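Local coordinates for protein beta-mannosidase (Trichoderma harzianum, PDB 4CVU) that probably hydrolyses non-reducing terminal beta-linked mannose residues from mannose-containing oligosaccharides, as a glycosylated fungal enzyme of glycoside hydrolase family 2, at residues 194-206 and 706-718. Numbering follows the deposited sequence.
Sequences EQNDFGWDWGPAF and WQLNDIWQAPTWA
The indole of W202 has a different neighbour on each face: the amide of Q707 lies over one, with NE2 3.7 Å above the plane and displaced toward the rim, and on the opposite face W200, from the same loop, sets CD1 near the rim. The amide stands nearly upright on the ring, the two planes 88° apart, and its OE1 comes to 3.2 Å from W202 CD1. At the edge of W202 sits W717, whose ring is turned almost perpendicular, while W706 brings CZ2 to 3.4 Å from W202 NE1, its plane inclined by 36°. These three tryptophans form an aromatic cluster, bordered by D201, whose carboxylate reaches W717 CH2.

W712 makes a second, simpler contact. P204 lies flat over its centre, with CD 3.7 Å from the centroid of the five-membered ring and only 6° off the normal, a clear CH-pi interaction. I711 wedges in between: its CG2 rests on G203 CA, P204 CD and the edge of W202, while CG1, anti to the backbone N, brings CD1 near W202 CZ3.

Polar links are made largely through water. One molecule donates to W202 O and D710 OD1 and accepts from I711 N; another bridges D201 O and P715 O. D710 OD1 also accepts T716 OG1 on its syn lone pair; that hydroxyl caps an ST turn from A718 N, and T716 CG2 packs on W202 CB. A nearly straight bond from Q707 NE2 to N709 O (2.8 Å), with a weak one from W706 NE1 to Q707 OE1, helps fix the amide's rotation.

The contact thus joins a loop within the galactose-binding-like family region to the loop after barrel strand 702-705, where the peptide before Q707 is cis, as in related clan GH-A barrels. Cohesion comes mainly from aromatic and CH-pi packing, with waters bridging backbone groups and the D710 carboxylate.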
loop_
_atom_site.group_PDB
_atom_site.type_symbol
_atom_site.label_atom_id
_atom_site.label_comp_id
_atom_site.label_asym_id
_atom_site.label_seq_id
_atom_site.Cartn_x
_atom_site.Cartn_y
_atom_site.Cartn_z
ATOM N N GLU A 194 26.099 11.395 -9.287
ATOM C CA GLU A 194 26.094 10.641 -8.036
ATOM C C GLU A 194 25.974 9.198 -8.431
ATOM O O GLU A 194 25.058 8.775 -9.076
ATOM C CB GLU A 194 24.922 11.142 -7.159
ATOM C CG GLU A 194 24.557 10.305 -5.956
ATOM C CD GLU A 194 23.510 10.942 -5.027
ATOM O OE1 GLU A 194 22.360 10.944 -5.406
ATOM O OE2 GLU A 194 23.818 11.399 -3.948
ATOM N N GLN A 195 26.983 8.416 -8.071
ATOM C CA GLN A 195 27.071 7.100 -8.562
ATOM C C GLN A 195 25.957 6.165 -8.127
ATOM O O GLN A 195 25.588 5.318 -8.891
ATOM C CB GLN A 195 28.465 6.516 -8.282
ATOM C CG GLN A 195 29.577 7.337 -8.861
ATOM C CD GLN A 195 29.880 7.102 -10.328
ATOM O OE1 GLN A 195 30.690 6.243 -10.697
ATOM N NE2 GLN A 195 29.275 7.920 -11.195
ATOM N N ASN A 196 25.437 6.305 -6.919
ATOM C CA ASN A 196 24.396 5.479 -6.444
ATOM C C ASN A 196 23.073 5.673 -7.152
ATOM O O ASN A 196 22.212 4.877 -7.011
ATOM C CB ASN A 196 24.226 5.504 -4.949
ATOM C CG ASN A 196 23.747 6.806 -4.440
ATOM O OD1 ASN A 196 24.495 7.717 -4.222
ATOM N ND2 ASN A 196 22.434 6.904 -4.296
ATOM N N ASP A 197 22.987 6.697 -7.967
ATOM C CA ASP A 197 21.786 6.969 -8.766
ATOM C C ASP A 197 21.506 5.894 -9.822
ATOM O O ASP A 197 20.412 5.811 -10.337
ATOM C CB ASP A 197 21.953 8.308 -9.438
ATOM C CG ASP A 197 21.848 9.450 -8.520
ATOM O OD1 ASP A 197 21.755 9.258 -7.301
ATOM O OD2 ASP A 197 21.822 10.581 -9.028
ATOM N N PHE A 198 22.521 5.087 -10.137
ATOM C CA PHE A 198 22.390 3.952 -11.022
ATOM C C PHE A 198 22.255 2.616 -10.281
ATOM O O PHE A 198 22.441 1.537 -10.893
ATOM C CB PHE A 198 23.580 3.901 -11.981
ATOM C CG PHE A 198 23.836 5.214 -12.665
ATOM C CD1 PHE A 198 23.020 5.633 -13.700
ATOM C CD2 PHE A 198 24.827 6.068 -12.201
ATOM C CE1 PHE A 198 23.233 6.861 -14.294
ATOM C CE2 PHE A 198 25.025 7.306 -12.771
ATOM C CZ PHE A 198 24.226 7.694 -13.836
ATOM N N GLY A 199 21.967 2.712 -8.964
ATOM C CA GLY A 199 21.720 1.593 -8.123
ATOM C C GLY A 199 22.874 1.323 -7.188
ATOM O O GLY A 199 24.006 1.584 -7.528
ATOM N N TRP A 200 22.588 0.819 -5.988
ATOM C CA TRP A 200 23.660 0.270 -5.123
ATOM C C TRP A 200 23.058 -0.926 -4.388
ATOM O O TRP A 200 21.848 -1.241 -4.534
ATOM C CB TRP A 200 24.242 1.348 -4.171
ATOM C CG TRP A 200 25.785 1.246 -3.891
ATOM C CD1 TRP A 200 26.377 0.642 -2.842
ATOM C CD2 TRP A 200 26.858 1.779 -4.700
ATOM N NE1 TRP A 200 27.753 0.730 -2.932
ATOM C CE2 TRP A 200 28.073 1.419 -4.067
ATOM C CE3 TRP A 200 26.910 2.491 -5.893
ATOM C CZ2 TRP A 200 29.320 1.764 -4.581
ATOM C CZ3 TRP A 200 28.168 2.866 -6.406
ATOM C CH2 TRP A 200 29.364 2.494 -5.733
ATOM N N ASP A 201 23.886 -1.605 -3.595
ATOM C CA ASP A 201 23.448 -2.776 -2.881
ATOM C C ASP A 201 22.593 -2.462 -1.647
ATOM O O ASP A 201 22.198 -3.383 -0.973
ATOM C CB ASP A 201 24.619 -3.736 -2.527
ATOM C CG ASP A 201 25.702 -3.107 -1.689
ATOM O OD1 ASP A 201 25.613 -1.933 -1.251
ATOM O OD2 ASP A 201 26.698 -3.834 -1.428
ATOM N N TRP A 202 22.235 -1.196 -1.432
ATOM C CA TRP A 202 21.245 -0.812 -0.451
ATOM C C TRP A 202 20.207 0.165 -1.004
ATOM O O TRP A 202 19.472 0.695 -0.227
ATOM C CB TRP A 202 21.870 -0.155 0.803
ATOM C CG TRP A 202 23.087 0.633 0.522
ATOM C CD1 TRP A 202 24.386 0.263 0.823
ATOM C CD2 TRP A 202 23.173 1.863 -0.177
ATOM N NE1 TRP A 202 25.255 1.208 0.362
ATOM C CE2 TRP A 202 24.531 2.207 -0.246
ATOM C CE3 TRP A 202 22.222 2.735 -0.753
ATOM C CZ2 TRP A 202 24.963 3.359 -0.876
ATOM C CZ3 TRP A 202 22.652 3.873 -1.332
ATOM C CH2 TRP A 202 23.993 4.199 -1.404
ATOM N N GLY A 203 20.176 0.423 -2.290
ATOM C CA GLY A 203 19.283 1.494 -2.842
ATOM C C GLY A 203 18.906 1.261 -4.275
ATOM O O GLY A 203 19.500 0.386 -4.959
ATOM N N PRO A 204 17.867 1.995 -4.749
ATOM C CA PRO A 204 17.292 1.863 -6.086
ATOM C C PRO A 204 18.076 2.659 -7.126
ATOM O O PRO A 204 19.048 3.409 -6.782
ATOM C CB PRO A 204 15.874 2.470 -5.915
ATOM C CG PRO A 204 16.075 3.532 -4.876
ATOM C CD PRO A 204 17.164 3.020 -3.944
ATOM N N ALA A 205 17.675 2.517 -8.383
ATOM C CA ALA A 205 18.366 3.146 -9.483
ATOM C C ALA A 205 17.432 4.001 -10.294
ATOM O O ALA A 205 17.057 3.593 -11.414
ATOM C CB ALA A 205 18.959 2.078 -10.388
ATOM N N PHE A 206 17.096 5.178 -9.778
ATOM C CA PHE A 206 16.113 6.044 -10.446
ATOM C C PHE A 206 16.682 6.994 -11.496
ATOM O O PHE A 206 15.916 7.565 -12.285
ATOM C CB PHE A 206 15.281 6.806 -9.402
ATOM C CG PHE A 206 14.329 5.920 -8.641
ATOM C CD1 PHE A 206 13.387 5.157 -9.323
ATOM C CD2 PHE A 206 14.402 5.811 -7.258
ATOM C CE1 PHE A 206 12.542 4.316 -8.644
ATOM C CE2 PHE A 206 13.542 4.963 -6.576
ATOM C CZ PHE A 206 12.610 4.232 -7.285
ATOM N N TRP A 706 29.203 0.339 9.291
ATOM C CA TRP A 706 28.475 0.392 8.020
ATOM C C TRP A 706 27.063 -0.129 8.286
ATOM O O TRP A 706 26.908 -1.310 8.606
ATOM C CB TRP A 706 29.186 -0.454 6.922
ATOM C CG TRP A 706 28.482 -0.187 5.647
ATOM C CD1 TRP A 706 27.381 -0.811 5.196
ATOM C CD2 TRP A 706 28.711 0.914 4.755
ATOM N NE1 TRP A 706 26.916 -0.221 4.067
ATOM C CE2 TRP A 706 27.722 0.847 3.763
ATOM C CE3 TRP A 706 29.678 1.912 4.679
ATOM C CZ2 TRP A 706 27.661 1.730 2.728
ATOM C CZ3 TRP A 706 29.615 2.819 3.645
ATOM C CH2 TRP A 706 28.603 2.726 2.676
ATOM N N GLN A 707 25.992 0.671 8.178
ATOM C CA GLN A 707 25.947 2.040 7.718
ATOM C C GLN A 707 24.954 2.742 8.635
ATOM O O GLN A 707 24.175 2.079 9.335
ATOM C CB GLN A 707 25.435 2.125 6.270
ATOM C CG GLN A 707 24.061 1.515 6.058
ATOM C CD GLN A 707 23.720 1.201 4.613
ATOM O OE1 GLN A 707 24.229 0.244 4.046
ATOM N NE2 GLN A 707 22.823 1.990 4.018
ATOM N N LEU A 708 25.014 4.067 8.689
ATOM C CA LEU A 708 24.171 4.773 9.621
ATOM C C LEU A 708 22.745 4.579 9.199
ATOM O O LEU A 708 21.893 4.217 10.013
ATOM C CB LEU A 708 24.507 6.278 9.652
ATOM C CG LEU A 708 23.458 7.199 10.346
ATOM C CD1 LEU A 708 23.475 7.010 11.835
ATOM C CD2 LEU A 708 23.770 8.630 10.067
ATOM N N ASN A 709 22.482 4.847 7.915
ATOM C CA ASN A 709 21.125 5.207 7.498
ATOM C C ASN A 709 20.670 4.568 6.183
ATOM O O ASN A 709 21.510 4.054 5.425
ATOM C CB ASN A 709 21.009 6.729 7.421
ATOM C CG ASN A 709 21.876 7.323 6.327
ATOM O OD1 ASN A 709 23.072 7.044 6.256
ATOM N ND2 ASN A 709 21.282 8.147 5.464
ATOM N N ASP A 710 19.355 4.658 5.902
ATOM C CA ASP A 710 18.715 4.032 4.730
ATOM C C ASP A 710 18.215 5.072 3.724
ATOM O O ASP A 710 17.713 6.125 4.116
ATOM C CB ASP A 710 17.478 3.191 5.103
ATOM C CG ASP A 710 17.805 1.743 5.437
ATOM O OD1 ASP A 710 18.671 1.137 4.790
ATOM O OD2 ASP A 710 17.151 1.191 6.367
ATOM N N ILE A 711 18.329 4.739 2.436
ATOM C CA ILE A 711 17.799 5.563 1.349
ATOM C C ILE A 711 16.354 5.214 0.962
ATOM O O ILE A 711 15.676 6.010 0.303
ATOM C CB ILE A 711 18.715 5.419 0.110
ATOM C CG1 ILE A 711 18.615 6.623 -0.767
ATOM C CG2 ILE A 711 18.409 4.171 -0.668
ATOM C CD1 ILE A 711 19.599 6.615 -1.938
ATOM N N TRP A 712 15.888 4.037 1.394
ATOM C CA TRP A 712 14.517 3.575 1.159
ATOM C C TRP A 712 14.215 2.358 2.057
ATOM O O TRP A 712 15.066 1.925 2.832
ATOM C CB TRP A 712 14.261 3.281 -0.344
ATOM C CG TRP A 712 14.898 2.055 -0.913
ATOM C CD1 TRP A 712 16.027 1.444 -0.500
ATOM C CD2 TRP A 712 14.420 1.300 -2.037
ATOM N NE1 TRP A 712 16.291 0.354 -1.289
ATOM C CE2 TRP A 712 15.315 0.244 -2.238
ATOM C CE3 TRP A 712 13.318 1.409 -2.877
ATOM C CZ2 TRP A 712 15.143 -0.710 -3.261
ATOM C CZ3 TRP A 712 13.142 0.443 -3.899
ATOM C CH2 TRP A 712 14.068 -0.596 -4.069
ATOM N N GLN A 713 13.051 1.755 1.880
ATOM C CA GLN A 713 12.565 0.691 2.764
ATOM C C GLN A 713 12.987 -0.683 2.251
ATOM O O GLN A 713 12.411 -1.198 1.301
ATOM C CB GLN A 713 11.050 0.803 2.891
ATOM C CG GLN A 713 10.606 2.162 3.341
ATOM C CD GLN A 713 10.412 3.088 2.219
ATOM O OE1 GLN A 713 11.011 2.920 1.138
ATOM N NE2 GLN A 713 9.549 4.080 2.424
ATOM N N ALA A 714 13.987 -1.284 2.884
ATOM C CA ALA A 714 14.578 -2.452 2.314
ATOM C C ALA A 714 15.542 -3.063 3.295
ATOM O O ALA A 714 16.022 -2.392 4.192
ATOM C CB ALA A 714 15.327 -2.061 1.016
ATOM N N PRO A 715 15.835 -4.349 3.148
ATOM C CA PRO A 715 16.814 -4.931 4.076
ATOM C C PRO A 715 18.212 -4.444 3.761
ATOM O O PRO A 715 18.676 -4.600 2.634
ATOM C CB PRO A 715 16.671 -6.421 3.868
ATOM C CG PRO A 715 16.060 -6.590 2.566
ATOM C CD PRO A 715 15.312 -5.337 2.202
ATOM N N THR A 716 18.858 -3.804 4.738
ATOM C CA THR A 716 20.234 -3.294 4.557
ATOM C C THR A 716 21.097 -3.318 5.819
ATOM O O THR A 716 20.712 -3.813 6.884
ATOM C CB THR A 716 20.207 -1.803 4.141
ATOM O OG1 THR A 716 20.005 -1.037 5.333
ATOM C CG2 THR A 716 19.091 -1.455 3.051
ATOM N N TRP A 717 22.246 -2.690 5.733
ATOM C CA TRP A 717 23.159 -2.537 6.877
ATOM C C TRP A 717 22.797 -1.334 7.803
ATOM O O TRP A 717 23.496 -1.078 8.791
ATOM C CB TRP A 717 24.612 -2.391 6.391
ATOM C CG TRP A 717 25.146 -3.454 5.474
ATOM C CD1 TRP A 717 26.043 -4.454 5.820
ATOM C CD2 TRP A 717 24.933 -3.604 4.055
ATOM N NE1 TRP A 717 26.304 -5.240 4.755
ATOM C CE2 TRP A 717 25.669 -4.746 3.647
ATOM C CE3 TRP A 717 24.154 -2.934 3.109
ATOM C CZ2 TRP A 717 25.634 -5.230 2.339
ATOM C CZ3 TRP A 717 24.132 -3.399 1.802
ATOM C CH2 TRP A 717 24.870 -4.552 1.422
ATOM N N ALA A 718 21.723 -0.589 7.483
ATOM C CA ALA A 718 21.379 0.605 8.229
ATOM C C ALA A 718 21.027 0.326 9.669
ATOM O O ALA A 718 20.567 -0.786 10.010
ATOM C CB ALA A 718 20.196 1.324 7.536
HETATM O O HOH W 1 19.531 -3.787 0.094
HETATM O O HOH W 2 18.882 1.954 2.140
#